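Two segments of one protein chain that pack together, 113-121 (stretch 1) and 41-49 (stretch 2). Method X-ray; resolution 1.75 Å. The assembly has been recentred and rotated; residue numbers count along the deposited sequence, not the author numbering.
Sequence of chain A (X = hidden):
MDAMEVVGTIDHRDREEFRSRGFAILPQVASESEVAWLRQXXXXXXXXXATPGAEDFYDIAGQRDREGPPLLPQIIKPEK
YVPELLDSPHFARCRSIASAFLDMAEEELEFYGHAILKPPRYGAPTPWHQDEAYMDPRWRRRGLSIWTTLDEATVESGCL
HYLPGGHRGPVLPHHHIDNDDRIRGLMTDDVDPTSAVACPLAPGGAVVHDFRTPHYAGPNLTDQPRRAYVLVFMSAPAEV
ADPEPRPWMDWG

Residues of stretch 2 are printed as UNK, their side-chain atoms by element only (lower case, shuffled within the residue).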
# COMPACT_ATOMS: atom_id res chain seq x y z
N GLY A 113 -8.43 -3.43 -4.89
CA GLY A 113 -7.90 -2.08 -4.81
C GLY A 113 -7.97 -1.54 -3.40
O GLY A 113 -8.66 -2.08 -2.54
N HIS A 114 -7.24 -0.47 -3.15
CA HIS A 114 -7.22 0.14 -1.83
C HIS A 114 -6.83 1.62 -2.01
O HIS A 114 -5.80 1.91 -2.61
CB HIS A 114 -6.25 -0.61 -0.90
CG HIS A 114 -6.16 -0.04 0.48
ND1 HIS A 114 -5.08 -0.28 1.31
CD2 HIS A 114 -7.00 0.74 1.18
CE1 HIS A 114 -5.27 0.34 2.46
NE2 HIS A 114 -6.43 0.97 2.41
N ALA A 115 -7.67 2.52 -1.52
CA ALA A 115 -7.42 3.95 -1.68
C ALA A 115 -7.03 4.57 -0.36
O ALA A 115 -7.63 4.27 0.68
CB ALA A 115 -8.64 4.65 -2.25
N ILE A 116 -6.02 5.43 -0.41
CA ILE A 116 -5.50 6.09 0.78
C ILE A 116 -5.34 7.57 0.51
O ILE A 116 -4.83 7.96 -0.54
CB ILE A 116 -4.12 5.51 1.19
CG1 ILE A 116 -4.22 4.02 1.49
CG2 ILE A 116 -3.54 6.29 2.38
CD1 ILE A 116 -2.87 3.34 1.49
N LEU A 117 -5.80 8.39 1.45
CA LEU A 117 -5.48 9.81 1.42
C LEU A 117 -4.88 10.21 2.76
O LEU A 117 -5.50 10.02 3.80
CB LEU A 117 -6.73 10.64 1.10
CG LEU A 117 -6.58 12.15 0.93
CD1 LEU A 117 -7.68 12.67 0.02
CD2 LEU A 117 -6.63 12.88 2.27
N LYS A 118 -3.65 10.74 2.73
CA LYS A 118 -3.01 11.31 3.92
C LYS A 118 -3.27 12.79 3.94
O LYS A 118 -2.72 13.53 3.12
CB LYS A 118 -1.50 11.08 3.92
CG LYS A 118 -1.06 9.65 4.03
CD LYS A 118 0.45 9.58 4.17
CE LYS A 118 0.93 10.22 5.45
NZ LYS A 118 0.75 9.31 6.61
N PRO A 119 -4.11 13.25 4.89
CA PRO A 119 -4.47 14.66 5.01
C PRO A 119 -3.25 15.53 5.23
O PRO A 119 -2.23 15.03 5.70
CB PRO A 119 -5.38 14.68 6.25
CG PRO A 119 -5.80 13.28 6.46
CD PRO A 119 -4.72 12.41 5.94
N PRO A 120 -3.34 16.82 4.89
CA PRO A 120 -2.28 17.76 5.25
C PRO A 120 -2.01 17.72 6.74
O PRO A 120 -2.95 17.62 7.53
CB PRO A 120 -2.84 19.13 4.84
CG PRO A 120 -3.95 18.84 3.89
CD PRO A 120 -4.51 17.51 4.30
N ARG A 121 -0.74 17.76 7.12
CA ARG A 121 -0.31 17.80 8.52
C ARG A 121 -0.76 16.60 9.31
O ARG A 121 -0.81 16.64 10.54
CB ARG A 121 -0.80 19.09 9.18
CG ARG A 121 -0.21 20.32 8.54
CD ARG A 121 1.31 20.27 8.61
NE ARG A 121 1.94 21.45 8.03
CZ ARG A 121 3.24 21.70 8.10
NH1 ARG A 121 4.04 20.86 8.74
NH2 ARG A 121 3.74 22.80 7.55
N UNK A 41 -11.27 11.39 -9.53
CA UNK A 41 -12.00 10.33 -8.84
C UNK A 41 -11.84 10.43 -7.32
O UNK A 41 -12.80 10.22 -6.57
c UNK A 41 -11.54 8.97 -9.33
N UNK A 42 -10.63 10.73 -6.86
CA UNK A 42 -10.37 10.87 -5.43
C UNK A 42 -11.05 12.11 -4.86
O UNK A 42 -11.47 12.11 -3.70
c UNK A 42 -8.23 9.56 -4.94
c UNK A 42 -8.87 10.92 -5.15
c UNK A 42 -6.87 8.04 -3.61
c UNK A 42 -7.81 7.30 -5.69
c UNK A 42 -7.05 7.05 -4.56
c UNK A 42 -8.39 8.54 -5.87
o UNK A 42 -6.48 5.79 -4.39
c UNK A 42 -7.45 9.30 -3.80
N UNK A 43 -11.14 13.16 -5.66
CA UNK A 43 -11.84 14.39 -5.25
C UNK A 43 -13.28 14.09 -4.81
O UNK A 43 -13.84 14.77 -3.94
c UNK A 43 -10.54 16.16 -6.55
o UNK A 43 -10.35 16.82 -7.59
o UNK A 43 -9.70 16.11 -5.62
c UNK A 43 -11.86 15.41 -6.40
N UNK A 44 -13.87 13.07 -5.44
CA UNK A 44 -15.24 12.68 -5.14
C UNK A 44 -15.31 11.57 -4.09
O UNK A 44 -16.24 11.53 -3.29
n UNK A 44 -20.74 12.54 -6.58
n UNK A 44 -20.64 14.52 -7.75
c UNK A 44 -17.42 11.88 -6.21
c UNK A 44 -18.19 12.98 -5.48
c UNK A 44 -20.08 13.65 -6.91
n UNK A 44 -18.87 13.88 -6.41
c UNK A 44 -15.96 12.25 -6.42
N UNK A 45 -14.32 10.67 -4.09
CA UNK A 45 -14.27 9.59 -3.11
C UNK A 45 -13.97 10.11 -1.71
O UNK A 45 -14.51 9.61 -0.72
c UNK A 45 -13.20 8.57 -3.48
c UNK A 45 -13.51 7.49 -4.51
c UNK A 45 -12.26 6.66 -4.78
c UNK A 45 -14.66 6.61 -4.02
N UNK A 46 -13.10 11.12 -1.65
CA UNK A 46 -12.62 11.65 -0.39
C UNK A 46 -13.07 13.09 -0.20
O UNK A 46 -12.30 14.03 -0.42
c UNK A 46 -10.52 9.59 1.08
c UNK A 46 -10.07 9.49 -1.27
c UNK A 46 -10.02 8.30 1.22
c UNK A 46 -10.56 10.19 -0.17
c UNK A 46 -9.55 7.62 0.13
c UNK A 46 -9.57 8.21 -1.12
c UNK A 46 -11.10 11.58 -0.33
N UNK A 47 -14.31 13.27 0.21
CA UNK A 47 -14.85 14.61 0.38
C UNK A 47 -14.44 15.18 1.72
O UNK A 47 -14.76 14.62 2.76
c UNK A 47 -16.79 14.16 -1.11
c UNK A 47 -16.89 16.02 0.56
c UNK A 47 -16.37 14.63 0.27
N UNK A 48 -13.71 16.30 1.69
CA UNK A 48 -13.41 17.00 2.93
C UNK A 48 -14.63 17.84 3.31
O UNK A 48 -15.07 18.69 2.54
c UNK A 48 -11.02 19.29 4.49
c UNK A 48 -11.34 17.89 4.07
c UNK A 48 -12.16 17.87 2.80
n UNK A 48 -7.60 20.52 4.01
c UNK A 48 -8.70 20.10 4.62
n UNK A 48 -8.75 20.04 5.94
n UNK A 48 -9.77 19.76 3.90
N UNK A 49 -15.20 17.56 4.47
CA UNK A 49 -16.50 18.12 4.85
C UNK A 49 -16.35 19.00 6.08
O UNK A 49 -15.63 18.64 7.01
c UNK A 49 -19.87 16.29 5.62
n UNK A 49 -23.34 16.22 6.83
n UNK A 49 -21.14 16.63 6.25
c UNK A 49 -18.87 17.44 5.63
n UNK A 49 -22.15 14.67 5.61
c UNK A 49 -17.51 16.99 5.10
c UNK A 49 -22.21 15.84 6.23

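Position 41 carries one side-chain carbon and nothing beyond it. That atom is CB, and it lies 8.8 Å from its nearest stretch 1 atom, Ala115 CB, so it takes no part in the contact. A lone CB identifies Ala41.

Position 42 has eight side-chain atoms, seven carbons and one oxygen: a CB, then a six-carbon ring bearing the oxygen. The oxygen lies 3.2 Å from CB of Ala115. A phenol on a single CB is tyrosine, so the short contact is Tyr42 OH to Ala115 CB. Because the partner is a methyl carbon, this is packing; the hydroxyl finds its hydrogen bond elsewhere in the structure. The backbone O of Ile116 sits at the ring edge, near the ring plane, 3.7 Å from Tyr42 CE2.

Position 43 shows two carbons, the second carrying two oxygens. The CA-to-CB bond points away from stretch 1, and although the end comes nearer, a carboxylate oxygen stays 6.9 Å from Leu117 CD1. This short carboxylate is Asp43.

At position 44, three carbons lead to a nitrogen and then to a carbon holding two more nitrogens. The side chain gets no closer than its CB, 10.5 Å from Leu117 CD1. The guanidinium marks Arg44.

Position 45 has four carbons forked at the second. CB points toward stretch 1, yet the nearest methyl remains 4.9 Å from Ala115 CB, beyond direct contact. The fork is that of leucine. N of Leu45 donates to O of Ala41 at 2.9 Å, a helical i to i-4 bond.

Position 46 has seven carbons, a CB and a six-membered ring with no heteroatom. CB of Leu117 lies over one face of the ring, 3.9 Å from the centroid and only 9° off the normal, a well-formed CH-pi contact; Ala115 CB is at the ring edge. This is Phe46, with CE2 3.8 Å from Ala115 CB, while Leu117 CD1 reaches Phe46 CB at 3.6 Å. Its N still bonds to O of Tyr42 at 2.8 Å, but its phi/psi of -115/79 is the first to leave the helical region.

Position 47 has three carbons, one carrying the other two. CB points away, 8.9 Å from Leu117 CD1. The branching gives Val47.

Position 48 again ends in a guanidinium after three carbons and a nitrogen. A terminal nitrogen lies 4.0 Å from CG of Pro120, a loose, oblique contact. This is Arg48, and that atom is NH2.

Position 49 repeats that atom pattern, its CB 11.9 Å from Leu117 CD1. Arg49 is extended, every chi angle near 180°.

The helix crosses the strand at -79°, with axes 10.4 Å apart at closest approach. Ala115 and Leu117 point toward stretch 2 while Ile116 points away. Tyr42 and Phe46, one helical turn apart, fill the gap and account for most of the contact. No hydrogen bond joins the stretches; the 320 Å² buried comes from stretch 2 side chains packing on the side chains of Ala115, Leu117 and Pro120 and on the backbone of Ile116.

Stretch 2 (41-49) AYDRLFVRR
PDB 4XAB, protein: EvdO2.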